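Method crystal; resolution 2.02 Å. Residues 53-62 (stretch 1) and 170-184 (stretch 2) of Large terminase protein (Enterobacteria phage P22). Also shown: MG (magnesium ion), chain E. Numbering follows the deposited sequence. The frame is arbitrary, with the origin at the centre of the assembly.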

# COMPACT_ATOMS: atom_id res chain seq x y z
N VAL A 53 15.82 0.88 2.01
CA VAL A 53 14.97 0.16 2.94
C VAL A 53 13.59 0.82 2.97
O VAL A 53 13.50 2.04 2.95
CB VAL A 53 15.57 0.14 4.38
CG1 VAL A 53 14.61 -0.54 5.38
CG2 VAL A 53 16.91 -0.59 4.39
N PHE A 54 12.54 -0.00 3.00
CA PHE A 54 11.16 0.48 3.03
C PHE A 54 10.53 0.24 4.39
O PHE A 54 10.74 -0.81 5.00
CB PHE A 54 10.33 -0.22 1.95
CG PHE A 54 10.82 0.05 0.56
CD1 PHE A 54 10.23 1.02 -0.22
CD2 PHE A 54 11.89 -0.67 0.04
CE1 PHE A 54 10.69 1.27 -1.50
CE2 PHE A 54 12.34 -0.43 -1.23
CZ PHE A 54 11.74 0.54 -2.01
N TYR A 55 9.75 1.22 4.86
CA TYR A 55 9.03 1.10 6.13
C TYR A 55 7.56 1.37 5.89
O TYR A 55 7.19 2.46 5.44
CB TYR A 55 9.56 2.10 7.17
CG TYR A 55 11.04 1.97 7.46
CD1 TYR A 55 11.48 1.15 8.50
CD2 TYR A 55 11.99 2.64 6.70
CE1 TYR A 55 12.83 1.02 8.79
CE2 TYR A 55 13.35 2.51 6.98
CZ TYR A 55 13.75 1.69 8.03
OH TYR A 55 15.09 1.54 8.34
N LEU A 56 6.71 0.38 6.15
CA LEU A 56 5.29 0.60 6.12
C LEU A 56 4.94 1.25 7.45
O LEU A 56 4.90 0.59 8.48
CB LEU A 56 4.55 -0.72 5.92
CG LEU A 56 3.03 -0.58 5.80
CD1 LEU A 56 2.68 0.31 4.61
CD2 LEU A 56 2.41 -1.95 5.64
N ALA A 57 4.73 2.57 7.44
CA ALA A 57 4.65 3.35 8.67
C ALA A 57 3.23 3.64 9.17
O ALA A 57 3.02 3.82 10.37
CB ALA A 57 5.42 4.66 8.50
N ARG A 58 2.26 3.72 8.26
CA ARG A 58 0.87 3.99 8.65
C ARG A 58 -0.07 3.10 7.85
O ARG A 58 0.13 2.90 6.67
CB ARG A 58 0.50 5.46 8.41
CG ARG A 58 1.47 6.49 8.98
CD ARG A 58 1.23 6.69 10.45
NE ARG A 58 1.96 7.84 10.97
CZ ARG A 58 3.17 7.78 11.51
NH1 ARG A 58 3.81 6.61 11.62
NH2 ARG A 58 3.75 8.88 11.96
N VAL A 59 -1.09 2.57 8.53
CA VAL A 59 -2.10 1.72 7.90
C VAL A 59 -3.48 2.03 8.47
O VAL A 59 -3.65 2.11 9.68
CB VAL A 59 -1.81 0.23 8.12
CG1 VAL A 59 -3.04 -0.60 7.84
CG2 VAL A 59 -0.64 -0.23 7.26
N TRP A 60 -4.45 2.22 7.58
CA TRP A 60 -5.84 2.38 7.97
C TRP A 60 -6.70 1.52 7.05
O TRP A 60 -6.57 1.57 5.83
CB TRP A 60 -6.26 3.86 7.89
CG TRP A 60 -7.71 4.12 8.21
CD1 TRP A 60 -8.28 4.24 9.45
CD2 TRP A 60 -8.78 4.33 7.26
NE1 TRP A 60 -9.63 4.50 9.34
CE2 TRP A 60 -9.96 4.56 8.01
CE3 TRP A 60 -8.85 4.34 5.86
CZ2 TRP A 60 -11.19 4.79 7.40
CZ3 TRP A 60 -10.07 4.57 5.26
CH2 TRP A 60 -11.23 4.80 6.03
N LYS A 61 -7.56 0.70 7.65
CA LYS A 61 -8.40 -0.22 6.89
C LYS A 61 -9.81 -0.20 7.44
O LYS A 61 -10.01 -0.36 8.65
CB LYS A 61 -7.81 -1.62 6.98
CG LYS A 61 -8.62 -2.70 6.28
CD LYS A 61 -7.92 -4.04 6.39
CE LYS A 61 -8.76 -5.14 5.75
NZ LYS A 61 -8.00 -6.41 5.67
N LYS A 62 -10.80 -0.00 6.57
CA LYS A 62 -12.19 0.11 7.03
C LYS A 62 -13.22 -0.13 5.94
O LYS A 62 -13.08 0.36 4.81
CB LYS A 62 -12.44 1.47 7.69
CG LYS A 62 -13.32 1.37 8.93
CD LYS A 62 -13.72 2.73 9.45
CE LYS A 62 -14.42 2.61 10.79
NZ LYS A 62 -15.67 1.80 10.72
N ASP A 170 -6.74 -8.69 1.34
CA ASP A 170 -5.52 -8.22 0.71
C ASP A 170 -5.54 -6.74 0.33
O ASP A 170 -4.81 -6.32 -0.55
CB ASP A 170 -5.19 -9.08 -0.52
CG ASP A 170 -6.26 -9.01 -1.59
OD1 ASP A 170 -7.31 -8.41 -1.33
OD2 ASP A 170 -6.04 -9.58 -2.68
N ASP A 171 -6.37 -5.97 1.02
CA ASP A 171 -6.50 -4.54 0.75
C ASP A 171 -5.28 -3.71 1.17
O ASP A 171 -4.80 -2.90 0.38
CB ASP A 171 -7.77 -4.02 1.42
CG ASP A 171 -8.96 -4.94 1.20
OD1 ASP A 171 -9.45 -5.01 0.04
OD2 ASP A 171 -9.37 -5.61 2.17
N VAL A 172 -4.79 -3.91 2.40
CA VAL A 172 -3.54 -3.31 2.86
C VAL A 172 -2.34 -3.80 2.02
O VAL A 172 -1.46 -3.02 1.66
CB VAL A 172 -3.29 -3.57 4.37
CG1 VAL A 172 -1.89 -3.10 4.80
CG2 VAL A 172 -4.37 -2.89 5.20
N LEU A 173 -2.34 -5.09 1.67
CA LEU A 173 -1.29 -5.66 0.84
C LEU A 173 -1.27 -5.01 -0.54
O LEU A 173 -0.21 -4.60 -1.03
CB LEU A 173 -1.44 -7.18 0.73
CG LEU A 173 -1.21 -7.96 2.04
CD1 LEU A 173 -1.57 -9.43 1.88
CD2 LEU A 173 0.24 -7.82 2.51
N ASP A 174 -2.44 -4.89 -1.16
CA ASP A 174 -2.54 -4.24 -2.45
C ASP A 174 -2.05 -2.79 -2.40
O ASP A 174 -1.22 -2.38 -3.22
CB ASP A 174 -3.98 -4.27 -2.96
CG ASP A 174 -4.39 -5.63 -3.48
OD1 ASP A 174 -3.51 -6.51 -3.63
OD2 ASP A 174 -5.59 -5.81 -3.75
N ALA A 175 -2.59 -2.03 -1.46
CA ALA A 175 -2.16 -0.65 -1.25
C ALA A 175 -0.65 -0.54 -1.07
O ALA A 175 -0.00 0.30 -1.70
CB ALA A 175 -2.89 -0.04 -0.05
N THR A 176 -0.08 -1.39 -0.21
CA THR A 176 1.36 -1.38 0.01
C THR A 176 2.10 -1.60 -1.30
O THR A 176 3.06 -0.91 -1.60
CB THR A 176 1.78 -2.45 1.03
OG1 THR A 176 1.09 -2.22 2.26
CG2 THR A 176 3.28 -2.38 1.28
N ARG A 177 1.62 -2.56 -2.08
CA ARG A 177 2.22 -2.90 -3.35
C ARG A 177 2.13 -1.70 -4.32
O ARG A 177 3.09 -1.39 -5.03
CB ARG A 177 1.53 -4.14 -3.91
CG ARG A 177 2.38 -4.97 -4.84
CD ARG A 177 1.76 -6.35 -5.12
NE ARG A 177 0.30 -6.32 -5.10
CZ ARG A 177 -0.46 -5.81 -6.07
NH1 ARG A 177 0.10 -5.28 -7.15
NH2 ARG A 177 -1.78 -5.82 -5.95
N TYR A 178 0.99 -1.01 -4.32
CA TYR A 178 0.82 0.19 -5.17
C TYR A 178 1.79 1.32 -4.81
O TYR A 178 2.32 1.99 -5.70
CB TYR A 178 -0.61 0.74 -5.12
CG TYR A 178 -1.65 -0.27 -5.55
CD1 TYR A 178 -1.38 -1.21 -6.53
CD2 TYR A 178 -2.91 -0.28 -4.96
CE1 TYR A 178 -2.33 -2.14 -6.91
CE2 TYR A 178 -3.87 -1.20 -5.33
CZ TYR A 178 -3.57 -2.12 -6.31
OH TYR A 178 -4.52 -3.03 -6.69
N GLY A 179 2.00 1.54 -3.52
CA GLY A 179 2.92 2.56 -3.06
C GLY A 179 4.34 2.22 -3.47
O GLY A 179 5.09 3.08 -3.91
N TYR A 180 4.69 0.95 -3.32
CA TYR A 180 5.99 0.46 -3.74
C TYR A 180 6.21 0.63 -5.25
O TYR A 180 7.27 1.09 -5.70
CB TYR A 180 6.18 -1.00 -3.30
CG TYR A 180 7.43 -1.63 -3.88
CD1 TYR A 180 8.68 -1.31 -3.37
CD2 TYR A 180 7.37 -2.53 -4.94
CE1 TYR A 180 9.83 -1.85 -3.90
CE2 TYR A 180 8.52 -3.10 -5.48
CZ TYR A 180 9.74 -2.74 -4.95
OH TYR A 180 10.90 -3.27 -5.45
N MET A 181 5.21 0.27 -6.04
CA MET A 181 5.31 0.37 -7.50
C MET A 181 5.55 1.81 -7.94
O MET A 181 6.31 2.07 -8.87
CB MET A 181 4.04 -0.15 -8.15
CG MET A 181 3.87 -1.65 -8.02
SD MET A 181 2.20 -2.19 -8.47
CE MET A 181 2.13 -1.66 -10.17
N MET A 182 4.89 2.73 -7.24
CA MET A 182 4.94 4.14 -7.60
C MET A 182 5.96 4.95 -6.79
O MET A 182 5.87 6.17 -6.74
CB MET A 182 3.55 4.77 -7.44
CG MET A 182 2.53 4.23 -8.42
SD MET A 182 2.80 4.81 -10.11
CE MET A 182 1.83 6.31 -10.16
N ARG A 183 6.93 4.26 -6.19
CA ARG A 183 7.90 4.89 -5.31
C ARG A 183 8.70 6.01 -5.98
O ARG A 183 9.27 6.86 -5.29
CB ARG A 183 8.83 3.85 -4.69
CG ARG A 183 9.74 3.12 -5.66
CD ARG A 183 10.44 1.99 -4.96
NE ARG A 183 11.37 1.28 -5.83
CZ ARG A 183 11.01 0.36 -6.72
NH1 ARG A 183 9.73 0.04 -6.88
NH2 ARG A 183 11.93 -0.25 -7.46
N ARG A 184 8.72 6.04 -7.32
CA ARG A 184 9.42 7.12 -8.03
C ARG A 184 8.73 8.48 -7.81
O ARG A 184 9.32 9.53 -8.08
CB ARG A 184 9.53 6.82 -9.53
CG ARG A 184 8.18 6.64 -10.25
CD ARG A 184 8.36 6.01 -11.63
NE ARG A 184 7.09 5.82 -12.32
CZ ARG A 184 6.26 4.80 -12.10
NH1 ARG A 184 6.57 3.88 -11.20
NH2 ARG A 184 5.12 4.70 -12.78
MG MG E . -9.48 -4.42 -2.20
O HOH W 1 -9.60 -3.55 -3.99
O HOH W 2 -10.99 -5.95 -2.11

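The carboxylate of D171 serves both a metal and the neighbouring strand. D171 OD1 binds the magnesium ion at 2.3 Å. D171 OD2 faces K61, with a long salt bridge to K61 NZ at 3.8 Å; K61 CE lies slightly nearer to D171 OD2, at 3.7 Å. Two waters and one atom from elsewhere in the structure also bind the metal. Magnesium commonly selects such hard carboxylate oxygens.

No hydrogen bond crosses between strand 53-62 and helix 171-181. The rest of the contact is mainly side-chain packing. The axes approach to 9.5 Å, with their directions 137° apart. About 398 Å² is buried in total, counting both sides.

K61 is extended, with all four chi angles t. Its aliphatic chain packs against V172, with K61 CD 3.9 Å from V172 CG2. V172 CG2 also meets V59 CG1 at 3.7 Å. V172 is buried, and its branched apolar side chain suits this place against a valine methyl and lysine methylenes.

L56 points toward the helix and places L56 CD2 3.6 Å from T176 OG1. That hydroxyl donates to V172 O one turn earlier, with T176 OG1 and V172 O 2.7 Å apart. Its polarity is thus satisfied within the helix, and a threonine can sit against leucine.

At the other end, F54 points toward the helix and is buried. The CA-to-CB bond of Y180 points sideways to the strand, but its ring reaches in and turns an edge to the face of F54. The planes meet at 71°, with the F54 and Y180 ring centroids 5.2 Å apart. F54 CZ is 3.6 Å from Y180 CE1. R183 adds a methylene at the edge of the phenylalanine ring, with R183 CD 3.5 Å from F54 CZ. Its guanidinium is anchored by a hydrogen bond from R183 NH1 to Y180 O, 2.9 Å long.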